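Local coordinates for putative lipoprotein (Campylobacter jejuni subsp. jejuni, PDB 2G5G) that binds a pair of cofacially stacked hemes in a process linked to its dimerization and probably takes part in bacterial heme transport, at residues A[55-59]-A[262-266]. Numbering follows the deposited sequence.
Sequences KHKIS and LIYKG
A tyrosine from the C-terminal strand, 260-264, reaches across to the first turn of helix 54-73. Segment 55-59 is helical (phi/psi near -60/-40); 262-264 is extended (phi about -95 to -120, psi 127 to 144), and a cis peptide precedes G266. Their axes approach to 10.8 Å, with 137° between N-to-C directions; CA register pairs K55 with Y264 (8.2 Å) and S59 with L262 (8.6 Å). K55 (chi1 m, then t throughout) lays CB over one face of the Y264 ring, 4.1 Å from Y264 CE2, and extends toward K265 O; a water accepts from K55 NZ (2.8 Å) and donates to K265 O (3.3 Å). H56 (chi1 m) brings CD2 to 3.5 Å from Y264 CE1, the rings oblique with planes at 31°; its ND1 hydrogen-bonds K50 N and its NE2 S249 O. K55 O accepts from both S59 N (3.1 Å) and S59 OG (3.0 Å; chi1 m). That OG accepts from Y264 OH at 2.7 Å, so two hydrogen bonds in series tie the hydroxyl to the helix backbone. This is helix-on-sheet packing, with Y264 (chi1 m, chi2 98°) bridging the gap: helix 54-73, following strand 44-49, lies against strand 260-264, itself between parallel strand 243-248 and antiparallel strand 19-23.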
ATOM      1  N   LYS A  55     -16.863   5.439  22.794  1.00 33.56           N
ATOM      2  CA  LYS A  55     -17.894   4.691  23.521  1.00 33.17           C
ATOM      3  C   LYS A  55     -17.701   3.168  23.382  1.00 31.68           C
ATOM      4  O   LYS A  55     -18.072   2.405  24.292  1.00 31.58           O
ATOM      5  CB  LYS A  55     -19.280   5.074  23.027  1.00 33.26           C
ATOM      6  CG  LYS A  55     -19.789   6.385  23.606  1.00 37.28           C
ATOM      7  CD  LYS A  55     -21.126   6.728  22.995  1.00 41.41           C
ATOM      8  CE  LYS A  55     -21.541   8.167  23.298  1.00 44.20           C
ATOM      9  NZ  LYS A  55     -22.839   8.445  22.616  1.00 44.96           N
ATOM     10  N   HIS A  56     -17.124   2.751  22.261  1.00 30.10           N
ATOM     11  CA  HIS A  56     -16.785   1.334  22.067  1.00 29.57           C
ATOM     12  C   HIS A  56     -15.741   0.920  23.066  1.00 30.37           C
ATOM     13  O   HIS A  56     -15.860  -0.119  23.729  1.00 29.44           O
ATOM     14  CB  HIS A  56     -16.288   1.083  20.637  1.00 28.62           C
ATOM     15  CG  HIS A  56     -17.386   1.140  19.618  1.00 24.56           C
ATOM     16  ND1 HIS A  56     -17.221   0.734  18.320  1.00 23.16           N
ATOM     17  CD2 HIS A  56     -18.660   1.580  19.719  1.00 24.42           C
ATOM     18  CE1 HIS A  56     -18.354   0.914  17.654  1.00 23.72           C
ATOM     19  NE2 HIS A  56     -19.250   1.409  18.493  1.00 23.38           N
ATOM     20  N   LYS A  57     -14.708   1.762  23.174  1.00 29.92           N
ATOM     21  CA  LYS A  57     -13.625   1.498  24.102  1.00 30.16           C
ATOM     22  C   LYS A  57     -14.103   1.370  25.550  1.00 29.33           C
ATOM     23  O   LYS A  57     -13.712   0.449  26.257  1.00 29.41           O
ATOM     24  CB  LYS A  57     -12.475   2.478  23.828  1.00 29.49           C
ATOM     25  CG  LYS A  57     -11.714   1.907  22.652  1.00 31.37           C
ATOM     26  CD  LYS A  57     -11.407   2.868  21.591  1.00 30.82           C
ATOM     27  CE  LYS A  57     -11.434   2.178  20.289  1.00 27.97           C
ATOM     28  NZ  LYS A  57     -10.363   1.210  19.900  1.00 26.31           N
ATOM     29  N   ILE A  58     -15.004   2.239  25.983  1.00 30.07           N
ATOM     30  CA  ILE A  58     -15.607   2.076  27.305  1.00 30.51           C
ATOM     31  C   ILE A  58     -16.375   0.741  27.457  1.00 29.79           C
ATOM     32  O   ILE A  58     -16.248   0.038  28.469  1.00 29.53           O
ATOM     33  CB  ILE A  58     -16.529   3.282  27.681  1.00 30.77           C
ATOM     34  CG1 ILE A  58     -15.719   4.586  27.673  1.00 31.53           C
ATOM     35  CG2 ILE A  58     -17.131   3.047  29.049  1.00 30.88           C
ATOM     36  CD1 ILE A  58     -16.565   5.875  27.531  1.00 32.12           C
ATOM     37  N   SER A  59     -17.196   0.425  26.454  1.00 29.06           N
ATOM     38  CA  SER A  59     -17.969  -0.822  26.399  1.00 28.53           C
ATOM     39  C   SER A  59     -17.117  -2.114  26.510  1.00 27.38           C
ATOM     40  O   SER A  59     -17.499  -3.079  27.171  1.00 26.38           O
ATOM     41  CB  SER A  59     -18.775  -0.811  25.089  1.00 28.12           C
ATOM     42  OG  SER A  59     -19.807   0.171  25.179  1.00 29.14           O
ATOM     43  N   LEU A 262     -24.796  -3.786  20.768  1.00 22.75           N
ATOM     44  CA  LEU A 262     -24.923  -2.675  21.693  1.00 24.11           C
ATOM     45  C   LEU A 262     -25.279  -1.463  20.891  1.00 24.11           C
ATOM     46  O   LEU A 262     -24.636  -1.172  19.892  1.00 24.49           O
ATOM     47  CB  LEU A 262     -23.623  -2.439  22.473  1.00 24.06           C
ATOM     48  CG  LEU A 262     -23.589  -3.233  23.769  1.00 24.56           C
ATOM     49  CD1 LEU A 262     -23.256  -4.694  23.399  1.00 22.95           C
ATOM     50  CD2 LEU A 262     -22.503  -2.662  24.739  1.00 26.14           C
ATOM     51  N   ILE A 263     -26.320  -0.773  21.329  1.00 26.15           N
ATOM     52  CA  ILE A 263     -26.879   0.347  20.571  1.00 27.80           C
ATOM     53  C   ILE A 263     -26.774   1.563  21.477  1.00 29.22           C
ATOM     54  O   ILE A 263     -27.214   1.516  22.625  1.00 28.60           O
ATOM     55  CB  ILE A 263     -28.354   0.101  20.158  1.00 27.50           C
ATOM     56  CG1 ILE A 263     -28.441  -1.084  19.180  1.00 27.47           C
ATOM     57  CG2 ILE A 263     -28.956   1.371  19.508  1.00 27.67           C
ATOM     58  CD1 ILE A 263     -29.840  -1.610  18.968  1.00 26.70           C
ATOM     59  N   TYR A 264     -26.167   2.621  20.951  1.00 31.57           N
ATOM     60  CA  TYR A 264     -25.821   3.807  21.750  1.00 35.26           C
ATOM     61  C   TYR A 264     -26.784   4.975  21.497  1.00 37.93           C
ATOM     62  O   TYR A 264     -27.248   5.164  20.378  1.00 39.15           O
ATOM     63  CB  TYR A 264     -24.378   4.242  21.455  1.00 34.49           C
ATOM     64  CG  TYR A 264     -23.356   3.178  21.761  1.00 33.55           C
ATOM     65  CD1 TYR A 264     -22.852   2.362  20.747  1.00 33.16           C
ATOM     66  CD2 TYR A 264     -22.910   2.971  23.067  1.00 33.04           C
ATOM     67  CE1 TYR A 264     -21.927   1.359  21.021  1.00 32.90           C
ATOM     68  CE2 TYR A 264     -21.964   1.966  23.359  1.00 32.71           C
ATOM     69  CZ  TYR A 264     -21.477   1.178  22.329  1.00 33.92           C
ATOM     70  OH  TYR A 264     -20.562   0.179  22.606  1.00 32.75           O
ATOM     71  N   LYS A 265     -27.069   5.742  22.543  1.00 41.58           N
ATOM     72  CA  LYS A 265     -27.975   6.906  22.455  1.00 44.83           C
ATOM     73  C   LYS A 265     -27.261   8.157  21.919  1.00 46.62           C
ATOM     74  O   LYS A 265     -26.243   8.591  22.482  1.00 47.57           O
ATOM     75  CB  LYS A 265     -28.619   7.196  23.815  1.00 45.16           C
ATOM     76  CG  LYS A 265     -29.911   6.401  24.115  1.00 46.97           C
ATOM     77  CD  LYS A 265     -29.808   4.890  23.886  1.00 47.82           C
ATOM     78  CE  LYS A 265     -30.429   4.096  25.050  1.00 49.18           C
ATOM     79  NZ  LYS A 265     -31.818   4.513  25.449  1.00 49.39           N
ATOM     80  N   GLY A 266     -27.783   8.725  20.826  1.00 48.36           N
ATOM     81  CA  GLY A 266     -28.960   8.169  20.143  1.00 49.99           C
ATOM     82  C   GLY A 266     -30.254   8.929  20.385  1.00 50.97           C
ATOM     83  O   GLY A 266     -30.826   9.507  19.450  1.00 51.85           O
TER
HETATM   84  O   HOH W   1     -24.243   6.713  24.274  1.00 55.88           O